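Local coordinates for membrane-bound lysozyme inhibitor of C-type lysozyme (Pseudomonas aeruginosa, PDB 3F6Z), which specifically inhibits C-type lysozymes as a lipoprotein of the bacterial outer membrane, at residues V46-N51 with G70-W75; D40-V45 with A65-G70. One frame throughout, in Å; residues are numbered along the deposited sequence.

Overall arrangement
Followed from the N terminus, the chain enters the barrel through strands 16-25 and 30-38 and then runs along strand 41-49, whose first half gives contact 2 and whose second half, from Val46, gives contact 1. Strand 52-59 comes next in the barrel wall, and both contacts reach past it. Contact 2 closes its loop at strand 65-69, contact 1 a little later at strand 72-77, so the two loops cross rather than nest. Their later segments meet at Gly70 and belong to adjacent antiparallel strands, joined where Trp74 O probably accepts a hydrogen bond from Tyr67 N. Together they tie strand 41-49 to both strands through the barrel interior.

Contact 1. Residues V46-N51 with G70-W75; sequences VPVSDN and GQYIWW
Val48 lies against one face of the Tyr72 ring, while two residues earlier Val46 touches the indole of Trp74. No direct hydrogen bond joins 46-51 to 70-75; apart from one water bridge, the branched methyls of valine pack on flat aromatic faces with no polar group between them. The branched Val48 can be followed outward from its backbone. Its CB already touches the ring, 3.7 Å from Tyr72 CE2. From there CG1, anti to its own carbonyl carbon (chi1 -62°), comes over the face in a CH-pi contact, 3.9 Å from the Tyr72 ring centroid and 18° off the normal. CG2 takes the phenol end instead, 3.6 Å from Tyr72 CE2 and a little farther from CZ. The two methyls thus spread along the ring rather than meeting it at one point. Across the opposite face lies Gln71 NE2, 3.2 Å above the ring plane, so the phenol is sandwiched. Tyrosine suits this place because its hydroxyl can still reach water: Tyr72 OH lies 2.6 Å from a water oxygen, and that water donates a longer bond, 3.3 Å, to Val48 O.

Val46 makes a smaller contact. Its CG2 stands over the five-membered ring of Trp74, 4.0 Å from that centroid and 10° off the normal, the side chains crossing nearly at right angles. Trp74 keeps its NE1 satisfied by a hydrogen bond to Tyr35 OH, which probably also fixes the turn of the indole, and Tyr23 packs edge-to-face with it. Strand 52-59 contributes Phe56, which touches Val46, Val48 and Tyr72 alike, while Val33 from strand 30-38 borders Val46, and Trp74 packs on Ala81 and Leu83 of strand 80-84.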
loop_
_atom_site.group_PDB
_atom_site.type_symbol
_atom_site.label_atom_id
_atom_site.label_comp_id
_atom_site.label_asym_id
_atom_site.label_seq_id
_atom_site.Cartn_x
_atom_site.Cartn_y
_atom_site.Cartn_z
ATOM N N VAL B 46 -15.657 -1.422 -0.332
ATOM C CA VAL B 46 -15.849 -1.961 -1.659
ATOM C C VAL B 46 -16.055 -3.451 -1.757
ATOM O O VAL B 46 -15.318 -4.231 -1.161
ATOM C CB VAL B 46 -14.634 -1.641 -2.564
ATOM C CG1 VAL B 46 -14.903 -2.131 -3.969
ATOM C CG2 VAL B 46 -14.318 -0.150 -2.533
ATOM N N PRO B 47 -17.085 -3.867 -2.501
ATOM C CA PRO B 47 -17.310 -5.307 -2.650
ATOM C C PRO B 47 -16.429 -5.726 -3.834
ATOM O O PRO B 47 -16.801 -5.557 -5.002
ATOM C CB PRO B 47 -18.806 -5.403 -2.951
ATOM C CG PRO B 47 -19.084 -4.110 -3.683
ATOM C CD PRO B 47 -18.292 -3.100 -2.867
ATOM N N VAL B 48 -15.241 -6.236 -3.523
ATOM C CA VAL B 48 -14.300 -6.660 -4.551
ATOM C C VAL B 48 -14.834 -7.879 -5.294
ATOM O O VAL B 48 -14.285 -8.282 -6.320
ATOM C CB VAL B 48 -12.915 -6.983 -3.938
ATOM C CG1 VAL B 48 -12.337 -5.728 -3.283
ATOM C CG2 VAL B 48 -13.042 -8.095 -2.921
ATOM N N SER B 49 -15.906 -8.459 -4.761
ATOM C CA SER B 49 -16.551 -9.619 -5.368
ATOM C C SER B 49 -17.926 -9.813 -4.740
ATOM O O SER B 49 -18.325 -9.064 -3.844
ATOM C CB SER B 49 -15.698 -10.887 -5.193
ATOM O OG SER B 49 -15.615 -11.287 -3.841
ATOM N N ASP B 50 -18.646 -10.823 -5.214
ATOM C CA ASP B 50 -19.982 -11.106 -4.719
ATOM C C ASP B 50 -20.029 -11.531 -3.243
ATOM O O ASP B 50 -21.023 -11.291 -2.561
ATOM C CB ASP B 50 -20.621 -12.182 -5.597
ATOM C CG ASP B 50 -22.122 -12.265 -5.416
ATOM O OD1 ASP B 50 -22.571 -12.613 -4.304
ATOM O OD2 ASP B 50 -22.854 -11.978 -6.387
ATOM N N ASN B 51 -18.961 -12.153 -2.744
ATOM C CA ASN B 51 -18.931 -12.597 -1.344
ATOM C C ASN B 51 -17.822 -11.969 -0.497
ATOM O O ASN B 51 -17.556 -12.412 0.620
ATOM C CB ASN B 51 -18.809 -14.118 -1.284
ATOM C CG ASN B 51 -18.330 -14.701 -2.588
ATOM O OD1 ASN B 51 -17.489 -14.108 -3.264
ATOM N ND2 ASN B 51 -18.855 -15.867 -2.953
ATOM N N GLY B 70 -6.354 -5.518 1.729
ATOM C CA GLY B 70 -6.019 -6.852 1.259
ATOM C C GLY B 70 -4.991 -6.791 0.152
ATOM O O GLY B 70 -3.981 -6.093 0.277
ATOM N N GLN B 71 -5.236 -7.509 -0.935
ATOM C CA GLN B 71 -4.311 -7.482 -2.065
ATOM C C GLN B 71 -4.807 -6.529 -3.148
ATOM O O GLN B 71 -4.292 -6.509 -4.261
ATOM C CB GLN B 71 -4.124 -8.889 -2.648
ATOM C CG GLN B 71 -5.124 -9.935 -2.155
ATOM C CD GLN B 71 -6.308 -10.093 -3.082
ATOM O OE1 GLN B 71 -7.148 -10.982 -2.901
ATOM N NE2 GLN B 71 -6.377 -9.233 -4.091
ATOM N N TYR B 72 -5.798 -5.721 -2.798
ATOM C CA TYR B 72 -6.399 -4.778 -3.735
ATOM C C TYR B 72 -6.054 -3.311 -3.519
ATOM O O TYR B 72 -5.687 -2.881 -2.420
ATOM C CB TYR B 72 -7.925 -4.891 -3.680
ATOM C CG TYR B 72 -8.494 -6.218 -4.118
ATOM C CD1 TYR B 72 -8.641 -6.525 -5.473
ATOM C CD2 TYR B 72 -8.915 -7.158 -3.176
ATOM C CE1 TYR B 72 -9.198 -7.738 -5.883
ATOM C CE2 TYR B 72 -9.471 -8.374 -3.568
ATOM C CZ TYR B 72 -9.610 -8.660 -4.922
ATOM O OH TYR B 72 -10.145 -9.869 -5.303
ATOM N N ILE B 73 -6.201 -2.554 -4.601
ATOM C CA ILE B 73 -6.006 -1.116 -4.597
ATOM C C ILE B 73 -7.214 -0.583 -5.374
ATOM O O ILE B 73 -7.507 -1.040 -6.478
ATOM C CB ILE B 73 -4.707 -0.678 -5.328
ATOM C CG1 ILE B 73 -3.464 -1.125 -4.544
ATOM C CG2 ILE B 73 -4.696 0.838 -5.494
ATOM C CD1 ILE B 73 -3.294 -0.448 -3.182
ATOM N N TRP B 74 -7.942 0.342 -4.764
ATOM C CA TRP B 74 -9.098 0.963 -5.396
ATOM C C TRP B 74 -8.680 2.422 -5.559
ATOM O O TRP B 74 -8.561 3.162 -4.581
ATOM C CB TRP B 74 -10.325 0.837 -4.492
ATOM C CG TRP B 74 -11.561 1.526 -5.021
ATOM C CD1 TRP B 74 -12.174 2.629 -4.495
ATOM C CD2 TRP B 74 -12.353 1.129 -6.146
ATOM N NE1 TRP B 74 -13.300 2.939 -5.219
ATOM C CE2 TRP B 74 -13.434 2.034 -6.239
ATOM C CE3 TRP B 74 -12.256 0.093 -7.084
ATOM C CZ2 TRP B 74 -14.415 1.935 -7.236
ATOM C CZ3 TRP B 74 -13.235 -0.005 -8.075
ATOM C CH2 TRP B 74 -14.298 0.914 -8.141
ATOM N N TRP B 75 -8.436 2.822 -6.801
ATOM C CA TRP B 75 -7.970 4.177 -7.098
ATOM C C TRP B 75 -8.979 4.936 -7.959
ATOM O O TRP B 75 -9.218 4.584 -9.110
ATOM C CB TRP B 75 -6.635 4.074 -7.829
ATOM C CG TRP B 75 -5.711 5.236 -7.669
ATOM C CD1 TRP B 75 -6.049 6.538 -7.395
ATOM C CD2 TRP B 75 -4.294 5.221 -7.868
ATOM N NE1 TRP B 75 -4.924 7.327 -7.415
ATOM C CE2 TRP B 75 -3.834 6.546 -7.704
ATOM C CE3 TRP B 75 -3.365 4.212 -8.174
ATOM C CZ2 TRP B 75 -2.482 6.894 -7.838
ATOM C CZ3 TRP B 75 -2.022 4.556 -8.306
ATOM C CH2 TRP B 75 -1.595 5.889 -8.137
HETATM O O HOH W 1 -11.401 -9.264 -7.524
#

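Contact 2. Residues D40-V45 with A65-G70; sequences DNSLAV and AKYAAG
Inside the antiparallel barrel, strands 41-45 and 65-69 face each other with strand 52-59 between them in the sheet order, their axes inclined by 68° and 7.6 Å apart at closest approach. Tyr67 bridges this gap. A chi1 of -56° sets its ring beside its own backbone N, and from there one face meets Ala44, whose CB makes a CH-pi contact 3.8 Å from the Tyr67 ring centroid and 14° off the normal. Alanine suits the spot because a single methyl lets the ring lie close to the strand. Farther along the ring, Ser42 OG approaches obliquely, 3.7 Å from Tyr67 CE1.

The polar ends share a water. Its oxygen lies 2.6 Å from Tyr67 OH. Ser42 OG is 2.9 Å from the same oxygen. The water donates to Leu43 O at 2.8 Å. Tyr67 OH is also hydrogen-bonded to a polar side chain of another protein in the assembly. Phe56 packs on Tyr67 as well. Lys77, inferred to act in lysozyme inhibition, lies about 10 Å away, side chain to side chain. Reaching across to a non-adjacent strand, the ring packs as in a closed antiparallel beta-barrel, while its hydroxyl end meets the partner chain.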
loop_
_atom_site.group_PDB
_atom_site.type_symbol
_atom_site.label_atom_id
_atom_site.label_comp_id
_atom_site.label_asym_id
_atom_site.label_seq_id
_atom_site.Cartn_x
_atom_site.Cartn_y
_atom_site.Cartn_z
ATOM N N ASP B 40 -8.761 13.271 9.141
ATOM C CA ASP B 40 -7.616 12.618 8.506
ATOM C C ASP B 40 -7.964 11.271 7.908
ATOM O O ASP B 40 -7.189 10.711 7.138
ATOM C CB ASP B 40 -6.474 12.403 9.502
ATOM C CG ASP B 40 -5.910 13.697 10.044
ATOM O OD1 ASP B 40 -5.997 14.727 9.340
ATOM O OD2 ASP B 40 -5.363 13.673 11.170
ATOM N N ASN B 41 -9.123 10.742 8.269
ATOM C CA ASN B 41 -9.531 9.446 7.759
ATOM C C ASN B 41 -10.458 9.542 6.569
ATOM O O ASN B 41 -11.364 10.378 6.525
ATOM C CB ASN B 41 -10.201 8.617 8.859
ATOM C CG ASN B 41 -9.244 8.258 9.977
ATOM O OD1 ASN B 41 -9.344 8.780 11.088
ATOM N ND2 ASN B 41 -8.300 7.369 9.685
ATOM N N SER B 42 -10.225 8.660 5.611
ATOM C CA SER B 42 -11.019 8.591 4.402
ATOM C C SER B 42 -11.060 7.117 4.028
ATOM O O SER B 42 -10.019 6.492 3.815
ATOM C CB SER B 42 -10.355 9.417 3.300
ATOM O OG SER B 42 -11.051 9.284 2.077
ATOM N N LEU B 43 -12.259 6.555 3.955
ATOM C CA LEU B 43 -12.401 5.142 3.647
ATOM C C LEU B 43 -13.338 4.885 2.484
ATOM O O LEU B 43 -14.116 5.750 2.088
ATOM C CB LEU B 43 -12.924 4.395 4.875
ATOM C CG LEU B 43 -12.236 4.683 6.211
ATOM C CD1 LEU B 43 -13.050 4.056 7.339
ATOM C CD2 LEU B 43 -10.805 4.148 6.198
ATOM N N ALA B 44 -13.256 3.671 1.957
ATOM C CA ALA B 44 -14.087 3.230 0.856
ATOM C C ALA B 44 -14.394 1.764 1.108
ATOM O O ALA B 44 -13.482 0.934 1.181
ATOM C CB ALA B 44 -13.347 3.394 -0.466
ATOM N N VAL B 45 -15.677 1.455 1.257
ATOM C CA VAL B 45 -16.115 0.087 1.496
ATOM C C VAL B 45 -16.456 -0.467 0.122
ATOM O O VAL B 45 -17.420 -0.044 -0.521
ATOM C CB VAL B 45 -17.354 0.052 2.442
ATOM C CG1 VAL B 45 -17.718 -1.383 2.782
ATOM C CG2 VAL B 45 -17.046 0.827 3.724
ATOM N N ALA B 65 -7.825 9.559 -5.771
ATOM C CA ALA B 65 -8.057 9.083 -4.412
ATOM C C ALA B 65 -7.716 7.602 -4.423
ATOM O O ALA B 65 -8.458 6.781 -4.964
ATOM C CB ALA B 65 -9.515 9.295 -4.009
ATOM N N LYS B 66 -6.567 7.277 -3.848
ATOM C CA LYS B 66 -6.093 5.900 -3.791
ATOM C C LYS B 66 -6.435 5.270 -2.442
ATOM O O LYS B 66 -6.192 5.871 -1.392
ATOM C CB LYS B 66 -4.582 5.879 -4.022
ATOM C CG LYS B 66 -3.960 4.489 -4.106
ATOM C CD LYS B 66 -2.460 4.608 -4.350
ATOM C CE LYS B 66 -1.760 3.265 -4.287
ATOM N NZ LYS B 66 -0.287 3.458 -4.320
ATOM N N TYR B 67 -6.987 4.057 -2.485
ATOM C CA TYR B 67 -7.386 3.324 -1.283
ATOM C C TYR B 67 -6.791 1.913 -1.308
ATOM O O TYR B 67 -6.688 1.293 -2.372
ATOM C CB TYR B 67 -8.917 3.210 -1.212
ATOM C CG TYR B 67 -9.682 4.523 -1.249
ATOM C CD1 TYR B 67 -10.093 5.148 -0.068
ATOM C CD2 TYR B 67 -10.052 5.106 -2.463
ATOM C CE1 TYR B 67 -10.865 6.322 -0.097
ATOM C CE2 TYR B 67 -10.821 6.273 -2.507
ATOM C CZ TYR B 67 -11.227 6.875 -1.319
ATOM O OH TYR B 67 -12.012 8.012 -1.349
ATOM N N ALA B 68 -6.440 1.391 -0.132
ATOM C CA ALA B 68 -5.840 0.066 -0.045
ATOM C C ALA B 68 -6.509 -0.876 0.953
ATOM O O ALA B 68 -7.008 -0.452 1.995
ATOM C CB ALA B 68 -4.354 0.203 0.293
ATOM N N ALA B 69 -6.503 -2.161 0.620
ATOM C CA ALA B 69 -7.063 -3.209 1.470
ATOM C C ALA B 69 -6.728 -4.569 0.871
ATOM O O ALA B 69 -6.806 -4.752 -0.347
ATOM C CB ALA B 69 -8.589 -3.050 1.606
ATOM N N GLY B 70 -6.354 -5.518 1.729
ATOM C CA GLY B 70 -6.019 -6.852 1.259
ATOM C C GLY B 70 -4.991 -6.791 0.152
ATOM O O GLY B 70 -3.981 -6.093 0.277
HETATM O O HOH W 2 -13.468 8.177 0.828
#